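Local coordinates for Glyco_hydro_cc domain-containing protein (Blastomyces gilchristii, PDB 6UB0) that probably hydrolyses beta-1,3-glucan such as curdlan from the chain end, as an exo-acting glycosidase of family GH128, and here holds laminaribiose in its cleft, at residues G3-A8 with E204-F209; F23-N28 with W173-E178; M45-R50 with A72-D77; A88-Y93 with Q124-V129. All coordinates share one frame; numbering follows the deposited sequence.

In the fold
The four contacts sit round one (beta/alpha)8 barrel. Contacts 1 and 2 lie near the centre of the chain, their centres about 3 Å apart, and share strand neighbours: 5-8 beside 23-27, and 172-180 beside 203-208. Contact 3 joins two loops, about 15 Å from contact 2 between centres. The two meet at the bound glucose. Contact 4 pairs outer helices 86-96 and 119-130, about 12 Å from contact 3 and 25 Å from contact 1 between centres. Along the chain, contact 1 encloses the rest; contacts 3 and 4 follow in series inside contact 2. First and last strands thus close the barrel, while the loops of contact 3 and strand 172-180 shape its sugar site.

Contact 1: G3-A8 with E204-F209; sequences GKRGLA and ERYASF
The (beta/alpha)8 barrel closes here, where its first strand, with R5 and G6, runs beside its last, with Y206 and A207. The two N-to-C directions are 44° apart, and R5 and Y206 form the bridge. The backbone bond from Y206 N to K4 O is 2.9 Å long. K4 O also takes a bond from the indole NE1 of W25 on the next strand. The bond from G6 N to Y206 O is weak because it is bent.

R5 and Y206 carry the side-chain contact. The two run alongside one another in one direction. The Y206 ring stands in the crowded position (chi1 63°), which sets one face against R5 CA, 4.3 Å from the ring centroid. R5 starts anti to its backbone N and then bends at chi3 (-55°). The bend brings NE to Y206 OH at 2.9 Å, with the hydroxyl at the edge of the guanidinium and near its plane. NH2 adds a weak bond to the same oxygen. D198 binds both Y206 OH and R5 NH2, while R5 NH1 bonds to Y227 O.

K4 lays its extended chain along the backbone of E204, with CG 3.2 Å from E204 O. Its NZ goes on to L197 O and V203 O. Toward the sugar end, A8 CB meets A207 CB at 4.0 Å. There a water replaces direct strand pairing: it accepts from A8 N at 2.8 Å and donates to G6 O and to S208 O.

Contact 2: F23-N28 with W173-E178; sequences FSWSYN and WVTEFE. With GLC (alpha-D-glucopyranose), chain B.
The hydroxyl of Y27 donates to the backbone oxygen of T175, with OH 2.8 Å from O. The carbonyl lies at the edge of the tyrosine ring. The donor stands above the carbonyl plane, 52° out of it, and so is not on a lone pair. Y27 meets the T175 side chain nearly perpendicularly, and T175 CB is 3.7 Å from Y27 OH. The same hydroxyl touches CG of E176.

E176 follows T175 and turns its side chain to the sugar. The chain is extended beyond CG (chi2 -180°), which carries the carboxylate out to the glucose. E176 OE2 accepts from GLC O2 at 2.7 Å, and OE1 from GLC O1 in a very short bond of 2.5 Å. Each oxygen has a second partner: H144 NE2 for OE1 and W29 NE1 for OE2. Two bonds on each oxygen hold the carboxylate and limit its rotation.

Deeper in the barrel, the side chains of W25 and W173 run antiparallel past one another. The edge of W173 is turned to one face of W25, with six-membered ring planes at 55° and centroids 5.0 Å apart. W25 CH2 meets W173 CE3 at 3.9 Å. The two indole nitrogens point to other partners, W25 NE1 to K4 O and W173 NE1 to E204 OE2.

Strands 23-27 and 172-180 are not neighbours; the axes of the two segments come no nearer than 10.0 Å. Their side chains meet across the barrel interior, with strand 203-208 to one side and L71 of strand 69-71 touching Y27, W173 and T175.

Contact 3: M45-R50 with A72-D77; sequences MLWGPR and AFNEPD. With GLC (alpha-D-glucopyranose), chain B; BGC (beta-D-glucopyranose), chain C.
The loops of W47 and N74 are tied by one backbone bond, from N74 N to W47 O, 2.7 Å long and fairly straight at 161°. F73 CA sits against both carbonyl oxygens that face it, 3.1 Å from L46 O and equally far from W47 O. L46 O and F73 N are close, but their angle is too poor for a bond.

The W47 indole is held flat between two groups. CB of N74 packs over one face, 3.7 Å from the centroid of the five-membered ring. On the opposite face R50, from the same loop as W47, brings NH2 over the ring centre. W47 CG is anti to the backbone N (chi1 -176°), which swings the ring back over N74. Its edge is then left to the sugar: NE1 donates to BGC O2 at 3.0 Å, with the oxygen in the ring plane.

N74 ND2 donates to GLC O2, also at 3.0 Å and nearly straight at 171°. Q81 OE1 takes a further bond from this amide. The methyl end of M45, bent at chi3, reaches A72 O and N74 OD1. Behind the site, L46 CD2 meets F73 CE1 at 3.7 Å, the two side chains running alongside each other.

E75 comes next, with OE2 3.5 Å from GLC C1 and bonded to H142 ND1. An Asn-Glu pair after the fourth barrel strand, here 69-71, is a hallmark of clan GH-A glycosidases. There the glutamate is the acid/base, a role consistent with the place of E75 at the -1 sugar.

Contact 4: A88-Y93 with Q124-V129; sequences AAAAAY and QGFLDV
F126 turns the edge of its ring to the face of Y93, in an offset edge-to-face pair. The planes stand at 78° and the centroids are 5.8 Å apart. F126 CZ leads, 4.0 Å from Y93 CG, so it meets the root of the tyrosine ring and not its centre. Each side chain leaves its own helix with CG anti to the backbone N, yet the two end up nearly perpendicular.

The rest of the F126 edge lies along helix 86-96. CD1 comes to 3.5 Å from A89 CB. CE1 approaches A90 N at 3.6 Å, the nitrogen lying near the ring plane. The small alanines let the ring come this near the helix backbone. One turn on from F126, V129 makes the second contact, with CG1 only 3.3 Å from A90 CB, tighter than usual for two carbons. A90 thus has F126 and V129 as neighbours.

The axes of the two helical segments pass 8.7 Å apart at 53°. These are successive outer helices of the barrel. Helix 86-96 follows strand 69-71. Helix 119-130 follows strand 105-111. The latter strand lies beneath, with L106 touching Y93 and P109 touching F126. W122, from the same helix as F126, lies with its ring nearly parallel to it and also touches A89.

The hydroxyl of Y93 bonds to K135 O, away from F126. The contact between the two segments is almost wholly apolar, A90 N being the one polar atom the ring edge approaches, so the fit rests on shape and on burial of apolar surface.

Contact 1: G3-A8 with E204-F209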
# COMPACT_ATOMS: atom_id res chain seq x y z
N GLY A 3 7.56 1.92 -13.32
CA GLY A 3 6.10 1.73 -13.40
C GLY A 3 5.53 1.21 -12.09
O GLY A 3 4.29 0.86 -12.10
N LYS A 4 6.36 1.17 -11.02
CA LYS A 4 5.99 0.70 -9.64
C LYS A 4 5.55 1.86 -8.72
O LYS A 4 4.85 1.56 -7.71
CB LYS A 4 7.13 0.01 -8.89
CG LYS A 4 7.88 -1.11 -9.60
CD LYS A 4 8.93 -1.68 -8.67
CE LYS A 4 9.79 -2.78 -9.29
NZ LYS A 4 10.74 -3.31 -8.27
N ARG A 5 5.90 3.11 -9.00
CA ARG A 5 5.72 4.23 -8.05
C ARG A 5 4.28 4.75 -8.01
O ARG A 5 3.75 5.12 -9.11
CB ARG A 5 6.63 5.37 -8.51
CG ARG A 5 6.84 6.40 -7.42
CD ARG A 5 8.08 7.29 -7.62
NE ARG A 5 9.33 6.55 -7.78
CZ ARG A 5 10.51 7.09 -8.13
NH1 ARG A 5 10.59 8.40 -8.34
NH2 ARG A 5 11.59 6.35 -8.31
N GLY A 6 3.72 4.94 -6.80
CA GLY A 6 2.32 5.27 -6.51
C GLY A 6 2.12 6.64 -5.88
O GLY A 6 3.04 7.13 -5.18
N LEU A 7 0.89 7.14 -5.99
CA LEU A 7 0.45 8.42 -5.38
C LEU A 7 -0.62 8.08 -4.33
O LEU A 7 -1.77 7.87 -4.70
CB LEU A 7 -0.07 9.33 -6.49
CG LEU A 7 1.03 9.85 -7.45
CD1 LEU A 7 0.37 10.61 -8.59
CD2 LEU A 7 2.05 10.71 -6.73
N ALA A 8 -0.23 8.10 -3.04
CA ALA A 8 -1.10 7.86 -1.88
C ALA A 8 -1.67 9.22 -1.40
O ALA A 8 -0.92 10.07 -1.00
CB ALA A 8 -0.28 7.19 -0.82
N GLU A 204 6.45 -5.17 -6.27
CA GLU A 204 5.64 -4.92 -7.50
C GLU A 204 5.30 -3.43 -7.59
O GLU A 204 5.34 -2.90 -8.71
CB GLU A 204 4.33 -5.72 -7.52
CG GLU A 204 3.42 -5.49 -8.73
CD GLU A 204 2.37 -6.55 -9.08
OE1 GLU A 204 2.49 -7.23 -10.15
OE2 GLU A 204 1.39 -6.69 -8.33
N ARG A 205 4.88 -2.83 -6.48
CA ARG A 205 4.42 -1.41 -6.40
C ARG A 205 4.72 -0.81 -5.04
O ARG A 205 4.84 -1.58 -4.05
CB ARG A 205 2.93 -1.29 -6.73
CG ARG A 205 2.61 -1.37 -8.22
CD ARG A 205 1.17 -0.99 -8.48
NE ARG A 205 0.85 -0.77 -9.88
CZ ARG A 205 -0.37 -0.57 -10.38
NH1 ARG A 205 -1.42 -0.58 -9.58
NH2 ARG A 205 -0.51 -0.34 -11.68
N TYR A 206 4.91 0.52 -4.98
CA TYR A 206 5.12 1.21 -3.68
C TYR A 206 4.58 2.64 -3.73
O TYR A 206 4.41 3.17 -4.85
CB TYR A 206 6.59 1.15 -3.24
CG TYR A 206 7.52 1.86 -4.19
CD1 TYR A 206 7.63 3.23 -4.18
CD2 TYR A 206 8.21 1.15 -5.17
CE1 TYR A 206 8.44 3.89 -5.09
CE2 TYR A 206 9.04 1.80 -6.07
CZ TYR A 206 9.10 3.18 -6.06
OH TYR A 206 9.89 3.82 -6.97
N ALA A 207 4.44 3.27 -2.55
CA ALA A 207 3.98 4.66 -2.36
C ALA A 207 4.63 5.25 -1.12
O ALA A 207 4.43 4.73 0.01
CB ALA A 207 2.49 4.73 -2.25
N SER A 208 5.38 6.31 -1.29
CA SER A 208 5.86 7.11 -0.15
C SER A 208 4.67 7.74 0.52
O SER A 208 3.65 8.03 -0.17
CB SER A 208 6.86 8.15 -0.54
OG SER A 208 7.92 8.13 0.39
N PHE A 209 4.79 7.94 1.84
CA PHE A 209 3.68 8.43 2.67
C PHE A 209 3.86 9.92 2.95
O PHE A 209 4.72 10.28 3.71
CB PHE A 209 3.62 7.61 3.97
CG PHE A 209 2.55 8.05 4.92
CD1 PHE A 209 1.26 7.56 4.84
CD2 PHE A 209 2.85 8.96 5.94
CE1 PHE A 209 0.29 7.94 5.75
CE2 PHE A 209 1.86 9.35 6.83
CZ PHE A 209 0.59 8.84 6.76
O HOH W 1 2.51 8.64 -2.63

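Contact 2: F23-N28 with W173-E178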
# COMPACT_ATOMS: atom_id res chain seq x y z
N PHE A 23 4.58 7.79 -12.44
CA PHE A 23 3.49 7.28 -11.58
C PHE A 23 2.57 6.42 -12.44
O PHE A 23 2.28 6.78 -13.58
CB PHE A 23 2.80 8.45 -10.87
CG PHE A 23 3.77 9.26 -10.05
CD1 PHE A 23 4.31 8.78 -8.87
CD2 PHE A 23 4.13 10.52 -10.44
CE1 PHE A 23 5.20 9.54 -8.12
CE2 PHE A 23 4.97 11.30 -9.66
CZ PHE A 23 5.56 10.79 -8.55
N SER A 24 2.17 5.28 -11.92
CA SER A 24 1.25 4.39 -12.66
C SER A 24 -0.03 4.26 -11.87
O SER A 24 -1.00 3.81 -12.49
CB SER A 24 1.92 3.08 -12.93
OG SER A 24 2.19 2.43 -11.71
N TRP A 25 -0.02 4.60 -10.57
CA TRP A 25 -1.16 4.27 -9.70
C TRP A 25 -1.31 5.22 -8.51
O TRP A 25 -0.38 5.99 -8.14
CB TRP A 25 -1.05 2.81 -9.26
CG TRP A 25 0.00 2.54 -8.23
CD1 TRP A 25 1.34 2.47 -8.44
CD2 TRP A 25 -0.21 2.33 -6.83
NE1 TRP A 25 1.99 2.23 -7.26
CE2 TRP A 25 1.07 2.13 -6.26
CE3 TRP A 25 -1.36 2.29 -6.01
CZ2 TRP A 25 1.22 1.91 -4.89
CZ3 TRP A 25 -1.20 2.08 -4.67
CH2 TRP A 25 0.07 1.83 -4.14
N SER A 26 -2.50 5.13 -7.92
CA SER A 26 -2.95 5.97 -6.81
C SER A 26 -3.85 5.16 -5.90
O SER A 26 -4.47 4.18 -6.36
CB SER A 26 -3.65 7.17 -7.26
OG SER A 26 -4.87 6.83 -7.82
N TYR A 27 -3.95 5.60 -4.64
CA TYR A 27 -4.98 5.11 -3.71
C TYR A 27 -5.11 6.18 -2.65
O TYR A 27 -4.23 7.02 -2.57
CB TYR A 27 -4.64 3.69 -3.22
CG TYR A 27 -3.81 3.58 -1.98
CD1 TYR A 27 -2.46 3.91 -2.02
CD2 TYR A 27 -4.36 3.18 -0.76
CE1 TYR A 27 -1.68 3.84 -0.86
CE2 TYR A 27 -3.58 3.03 0.37
CZ TYR A 27 -2.24 3.39 0.33
OH TYR A 27 -1.44 3.36 1.45
N ASN A 28 -6.18 6.09 -1.90
CA ASN A 28 -6.57 7.09 -0.91
C ASN A 28 -7.16 6.45 0.33
O ASN A 28 -7.92 7.15 1.03
CB ASN A 28 -7.60 8.04 -1.52
CG ASN A 28 -8.91 7.42 -1.95
OD1 ASN A 28 -9.09 6.20 -2.01
ND2 ASN A 28 -9.85 8.30 -2.21
N TRP A 173 3.26 -5.16 -2.27
CA TRP A 173 3.28 -3.68 -2.39
C TRP A 173 3.67 -3.05 -1.03
O TRP A 173 3.01 -3.34 -0.03
CB TRP A 173 1.95 -3.10 -2.85
CG TRP A 173 1.45 -3.61 -4.16
CD1 TRP A 173 1.88 -4.70 -4.87
CD2 TRP A 173 0.30 -3.11 -4.84
NE1 TRP A 173 1.12 -4.85 -6.00
CE2 TRP A 173 0.12 -3.91 -5.99
CE3 TRP A 173 -0.56 -2.03 -4.61
CZ2 TRP A 173 -0.90 -3.65 -6.90
CZ3 TRP A 173 -1.60 -1.81 -5.48
CH2 TRP A 173 -1.76 -2.61 -6.63
N VAL A 174 4.60 -2.13 -1.05
CA VAL A 174 4.90 -1.25 0.11
C VAL A 174 4.01 -0.02 -0.02
O VAL A 174 4.38 0.97 -0.73
CB VAL A 174 6.38 -0.84 0.24
CG1 VAL A 174 6.60 -0.16 1.57
CG2 VAL A 174 7.36 -2.00 0.08
N THR A 175 2.81 -0.12 0.49
CA THR A 175 1.75 0.89 0.21
C THR A 175 1.96 2.14 1.07
O THR A 175 1.29 3.11 0.83
CB THR A 175 0.34 0.31 0.32
OG1 THR A 175 0.16 -0.35 1.56
CG2 THR A 175 0.05 -0.76 -0.72
N GLU A 176 2.84 2.06 2.09
CA GLU A 176 3.26 3.24 2.87
C GLU A 176 4.74 3.05 3.24
O GLU A 176 5.05 2.06 3.87
CB GLU A 176 2.55 3.40 4.20
CG GLU A 176 1.09 3.79 4.14
CD GLU A 176 0.39 3.96 5.47
OE1 GLU A 176 1.08 3.95 6.51
OE2 GLU A 176 -0.84 4.02 5.49
N PHE A 177 5.58 4.03 2.93
CA PHE A 177 6.86 4.16 3.68
C PHE A 177 7.18 5.63 3.91
O PHE A 177 6.89 6.46 3.06
CB PHE A 177 7.92 3.38 2.94
CG PHE A 177 8.22 3.93 1.57
CD1 PHE A 177 9.18 4.92 1.41
CD2 PHE A 177 7.54 3.47 0.46
CE1 PHE A 177 9.43 5.45 0.15
CE2 PHE A 177 7.84 3.97 -0.79
CZ PHE A 177 8.81 4.93 -0.94
N GLU A 178 7.80 5.94 5.07
CA GLU A 178 8.07 7.33 5.46
C GLU A 178 9.38 7.36 6.25
O GLU A 178 9.39 6.75 7.32
CB GLU A 178 6.88 7.86 6.27
CG GLU A 178 7.13 9.20 6.88
CD GLU A 178 6.04 9.74 7.77
OE1 GLU A 178 5.39 8.94 8.52
OE2 GLU A 178 5.86 10.99 7.71
C1 GLC B . -0.27 4.71 9.28
C2 GLC B . -1.78 4.70 9.01
C3 GLC B . -2.36 6.11 9.00
C4 GLC B . -1.91 6.86 10.29
C5 GLC B . -0.43 6.74 10.53
C6 GLC B . 0.10 7.44 11.80
O1 GLC B . 0.48 5.48 8.33
O2 GLC B . -2.21 4.07 7.77
O3 GLC B . -3.78 6.04 8.87
O4 GLC B . -2.15 8.21 10.11
O5 GLC B . -0.12 5.35 10.58
O6 GLC B . -0.93 7.33 12.74

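Contact 3: M45-R50 with A72-D77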
# COMPACT_ATOMS: atom_id res chain seq x y z
N MET A 45 -9.62 0.46 -1.93
CA MET A 45 -9.30 -0.22 -0.65
C MET A 45 -10.56 -0.53 0.15
O MET A 45 -11.38 0.35 0.39
CB MET A 45 -8.30 0.58 0.17
CG MET A 45 -8.18 0.03 1.59
SD MET A 45 -7.01 0.92 2.61
CE MET A 45 -5.46 0.14 2.18
N LEU A 46 -10.66 -1.79 0.57
CA LEU A 46 -11.50 -2.22 1.72
C LEU A 46 -10.72 -1.99 3.02
O LEU A 46 -9.88 -2.77 3.33
CB LEU A 46 -11.86 -3.70 1.55
CG LEU A 46 -12.79 -4.24 2.63
CD1 LEU A 46 -13.91 -3.24 2.87
CD2 LEU A 46 -13.35 -5.63 2.26
N TRP A 47 -10.96 -0.87 3.67
CA TRP A 47 -10.12 -0.34 4.78
C TRP A 47 -10.24 -1.23 6.02
O TRP A 47 -9.26 -1.39 6.74
CB TRP A 47 -10.57 1.08 5.07
CG TRP A 47 -9.74 1.78 6.10
CD1 TRP A 47 -8.64 2.55 5.89
CD2 TRP A 47 -9.91 1.69 7.52
NE1 TRP A 47 -8.17 3.04 7.07
CE2 TRP A 47 -8.91 2.49 8.09
CE3 TRP A 47 -10.84 1.05 8.37
CZ2 TRP A 47 -8.81 2.66 9.48
CZ3 TRP A 47 -10.73 1.21 9.74
CH2 TRP A 47 -9.72 2.00 10.28
N GLY A 48 -11.47 -1.68 6.26
CA GLY A 48 -11.89 -2.41 7.46
C GLY A 48 -13.41 -2.59 7.48
O GLY A 48 -14.14 -2.15 6.58
N PRO A 49 -13.92 -3.16 8.59
CA PRO A 49 -15.35 -3.41 8.73
C PRO A 49 -16.31 -2.27 8.38
O PRO A 49 -17.42 -2.54 7.92
CB PRO A 49 -15.50 -3.67 10.24
CG PRO A 49 -14.14 -4.12 10.70
CD PRO A 49 -13.13 -3.44 9.79
N ARG A 50 -15.90 -1.02 8.67
CA ARG A 50 -16.75 0.17 8.40
C ARG A 50 -17.10 0.23 6.91
O ARG A 50 -18.01 0.95 6.57
CB ARG A 50 -16.05 1.47 8.82
CG ARG A 50 -14.86 1.87 7.97
CD ARG A 50 -14.27 3.11 8.59
NE ARG A 50 -13.15 3.73 7.89
CZ ARG A 50 -12.11 4.31 8.51
NH1 ARG A 50 -12.00 4.31 9.83
NH2 ARG A 50 -11.14 4.85 7.79
N ALA A 72 -6.97 -4.74 0.62
CA ALA A 72 -7.74 -5.12 1.82
C ALA A 72 -7.37 -4.19 2.99
O ALA A 72 -6.74 -3.15 2.74
CB ALA A 72 -7.49 -6.56 2.14
N PHE A 73 -7.68 -4.62 4.22
CA PHE A 73 -7.80 -3.75 5.41
C PHE A 73 -6.48 -3.01 5.68
O PHE A 73 -5.38 -3.50 5.43
CB PHE A 73 -8.28 -4.62 6.59
CG PHE A 73 -9.17 -5.76 6.14
CD1 PHE A 73 -10.40 -5.52 5.54
CD2 PHE A 73 -8.78 -7.09 6.31
CE1 PHE A 73 -11.24 -6.55 5.12
CE2 PHE A 73 -9.62 -8.13 5.90
CZ PHE A 73 -10.82 -7.86 5.29
N ASN A 74 -6.63 -1.81 6.20
CA ASN A 74 -5.50 -0.93 6.61
C ASN A 74 -5.04 -1.21 8.04
O ASN A 74 -5.67 -0.69 8.97
CB ASN A 74 -5.88 0.52 6.49
CG ASN A 74 -4.64 1.38 6.46
OD1 ASN A 74 -3.80 1.23 5.59
ND2 ASN A 74 -4.50 2.20 7.48
N GLU A 75 -3.89 -1.82 8.20
CA GLU A 75 -3.27 -1.95 9.57
C GLU A 75 -4.27 -2.59 10.53
O GLU A 75 -4.66 -2.04 11.58
CB GLU A 75 -2.71 -0.61 10.08
CG GLU A 75 -1.42 -0.21 9.38
CD GLU A 75 -0.69 0.98 9.96
OE1 GLU A 75 -1.15 1.46 11.03
OE2 GLU A 75 0.39 1.31 9.37
N PRO A 76 -4.71 -3.84 10.22
CA PRO A 76 -5.56 -4.58 11.16
C PRO A 76 -4.82 -4.84 12.50
O PRO A 76 -5.47 -5.01 13.54
CB PRO A 76 -5.89 -5.86 10.36
CG PRO A 76 -4.69 -6.04 9.44
CD PRO A 76 -4.36 -4.62 9.02
N ASP A 77 -3.50 -4.84 12.45
CA ASP A 77 -2.59 -5.01 13.62
C ASP A 77 -2.48 -3.74 14.48
O ASP A 77 -1.75 -3.83 15.50
CB ASP A 77 -1.18 -5.41 13.18
CG ASP A 77 -0.46 -4.36 12.31
OD1 ASP A 77 -1.13 -3.75 11.41
OD2 ASP A 77 0.76 -4.24 12.46
C1 GLC B . -0.27 4.71 9.28
C2 GLC B . -1.78 4.70 9.01
C3 GLC B . -2.36 6.11 9.00
C4 GLC B . -1.91 6.86 10.29
C5 GLC B . -0.43 6.74 10.53
C6 GLC B . 0.10 7.44 11.80
O1 GLC B . 0.48 5.48 8.33
O2 GLC B . -2.21 4.07 7.77
O3 GLC B . -3.78 6.04 8.87
O4 GLC B . -2.15 8.21 10.11
O5 GLC B . -0.12 5.35 10.58
O6 GLC B . -0.93 7.33 12.74
C2 BGC C . -5.82 6.49 7.77
C3 BGC C . -6.52 6.91 6.51
C4 BGC C . -5.91 8.22 6.09
C5 BGC C . -4.38 8.08 5.96
C6 BGC C . -3.51 9.31 5.64
C1 BGC C . -4.33 6.44 7.63
O2 BGC C . -6.31 5.18 8.05
O3 BGC C . -7.98 6.92 6.63
O4 BGC C . -6.60 8.54 4.89
O5 BGC C . -3.76 7.68 7.19
O6 BGC C . -3.91 10.36 6.57

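Contact 4: A88-Y93 with Q124-V129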
# COMPACT_ATOMS: atom_id res chain seq x y z
N ALA A 88 -10.42 -12.79 12.35
CA ALA A 88 -11.58 -12.08 11.76
C ALA A 88 -11.18 -11.53 10.38
O ALA A 88 -12.07 -11.34 9.52
CB ALA A 88 -12.08 -11.01 12.63
N ALA A 89 -9.91 -11.18 10.21
CA ALA A 89 -9.43 -10.70 8.89
C ALA A 89 -9.59 -11.81 7.86
O ALA A 89 -10.02 -11.51 6.71
CB ALA A 89 -8.02 -10.21 8.97
N ALA A 90 -9.20 -13.04 8.23
CA ALA A 90 -9.22 -14.22 7.33
C ALA A 90 -10.65 -14.44 6.83
O ALA A 90 -10.89 -14.56 5.61
CB ALA A 90 -8.69 -15.44 8.04
N ALA A 91 -11.58 -14.43 7.79
CA ALA A 91 -13.03 -14.59 7.58
C ALA A 91 -13.50 -13.51 6.62
O ALA A 91 -14.13 -13.85 5.61
CB ALA A 91 -13.76 -14.52 8.91
N ALA A 92 -13.23 -12.25 6.94
CA ALA A 92 -13.78 -11.11 6.18
C ALA A 92 -13.07 -11.03 4.82
O ALA A 92 -13.68 -10.49 3.88
CB ALA A 92 -13.64 -9.85 6.98
N TYR A 93 -11.81 -11.50 4.76
CA TYR A 93 -11.03 -11.48 3.50
C TYR A 93 -11.74 -12.43 2.55
O TYR A 93 -12.19 -11.95 1.50
CB TYR A 93 -9.58 -11.94 3.63
CG TYR A 93 -8.76 -11.62 2.40
CD1 TYR A 93 -8.15 -10.37 2.22
CD2 TYR A 93 -8.60 -12.56 1.40
CE1 TYR A 93 -7.42 -10.08 1.07
CE2 TYR A 93 -7.87 -12.28 0.25
CZ TYR A 93 -7.27 -11.04 0.07
OH TYR A 93 -6.57 -10.86 -1.09
N GLN A 124 1.53 -13.33 9.45
CA GLN A 124 1.68 -14.81 9.44
C GLN A 124 0.45 -15.48 10.09
O GLN A 124 -0.07 -16.48 9.54
CB GLN A 124 2.99 -15.25 10.07
CG GLN A 124 3.20 -16.72 9.77
CD GLN A 124 4.55 -17.20 10.22
OE1 GLN A 124 5.58 -16.85 9.65
NE2 GLN A 124 4.53 -18.08 11.21
N GLY A 125 -0.06 -14.89 11.17
CA GLY A 125 -1.30 -15.31 11.86
C GLY A 125 -2.49 -15.24 10.93
O GLY A 125 -3.28 -16.21 10.83
N PHE A 126 -2.62 -14.14 10.22
CA PHE A 126 -3.59 -14.03 9.13
C PHE A 126 -3.32 -15.08 8.04
O PHE A 126 -4.28 -15.73 7.57
CB PHE A 126 -3.53 -12.61 8.58
CG PHE A 126 -4.29 -12.44 7.30
CD1 PHE A 126 -5.66 -12.28 7.34
CD2 PHE A 126 -3.64 -12.43 6.08
CE1 PHE A 126 -6.39 -12.11 6.17
CE2 PHE A 126 -4.36 -12.25 4.92
CZ PHE A 126 -5.72 -12.08 4.96
N LEU A 127 -2.07 -15.24 7.59
CA LEU A 127 -1.78 -16.21 6.51
C LEU A 127 -2.06 -17.64 7.02
O LEU A 127 -2.59 -18.47 6.25
CB LEU A 127 -0.34 -15.99 6.09
CG LEU A 127 -0.09 -14.68 5.34
CD1 LEU A 127 1.36 -14.56 4.93
CD2 LEU A 127 -1.00 -14.57 4.14
N ASP A 128 -1.71 -17.94 8.26
CA ASP A 128 -2.03 -19.25 8.88
C ASP A 128 -3.55 -19.41 8.85
O ASP A 128 -4.01 -20.42 8.28
CB ASP A 128 -1.44 -19.38 10.27
CG ASP A 128 0.05 -19.68 10.21
OD1 ASP A 128 0.49 -20.22 9.17
OD2 ASP A 128 0.73 -19.38 11.19
N VAL A 129 -4.27 -18.48 9.44
CA VAL A 129 -5.75 -18.60 9.60
C VAL A 129 -6.37 -18.70 8.21
O VAL A 129 -7.40 -19.37 8.05
CB VAL A 129 -6.40 -17.46 10.41
CG1 VAL A 129 -7.91 -17.59 10.38
CG2 VAL A 129 -5.93 -17.43 11.85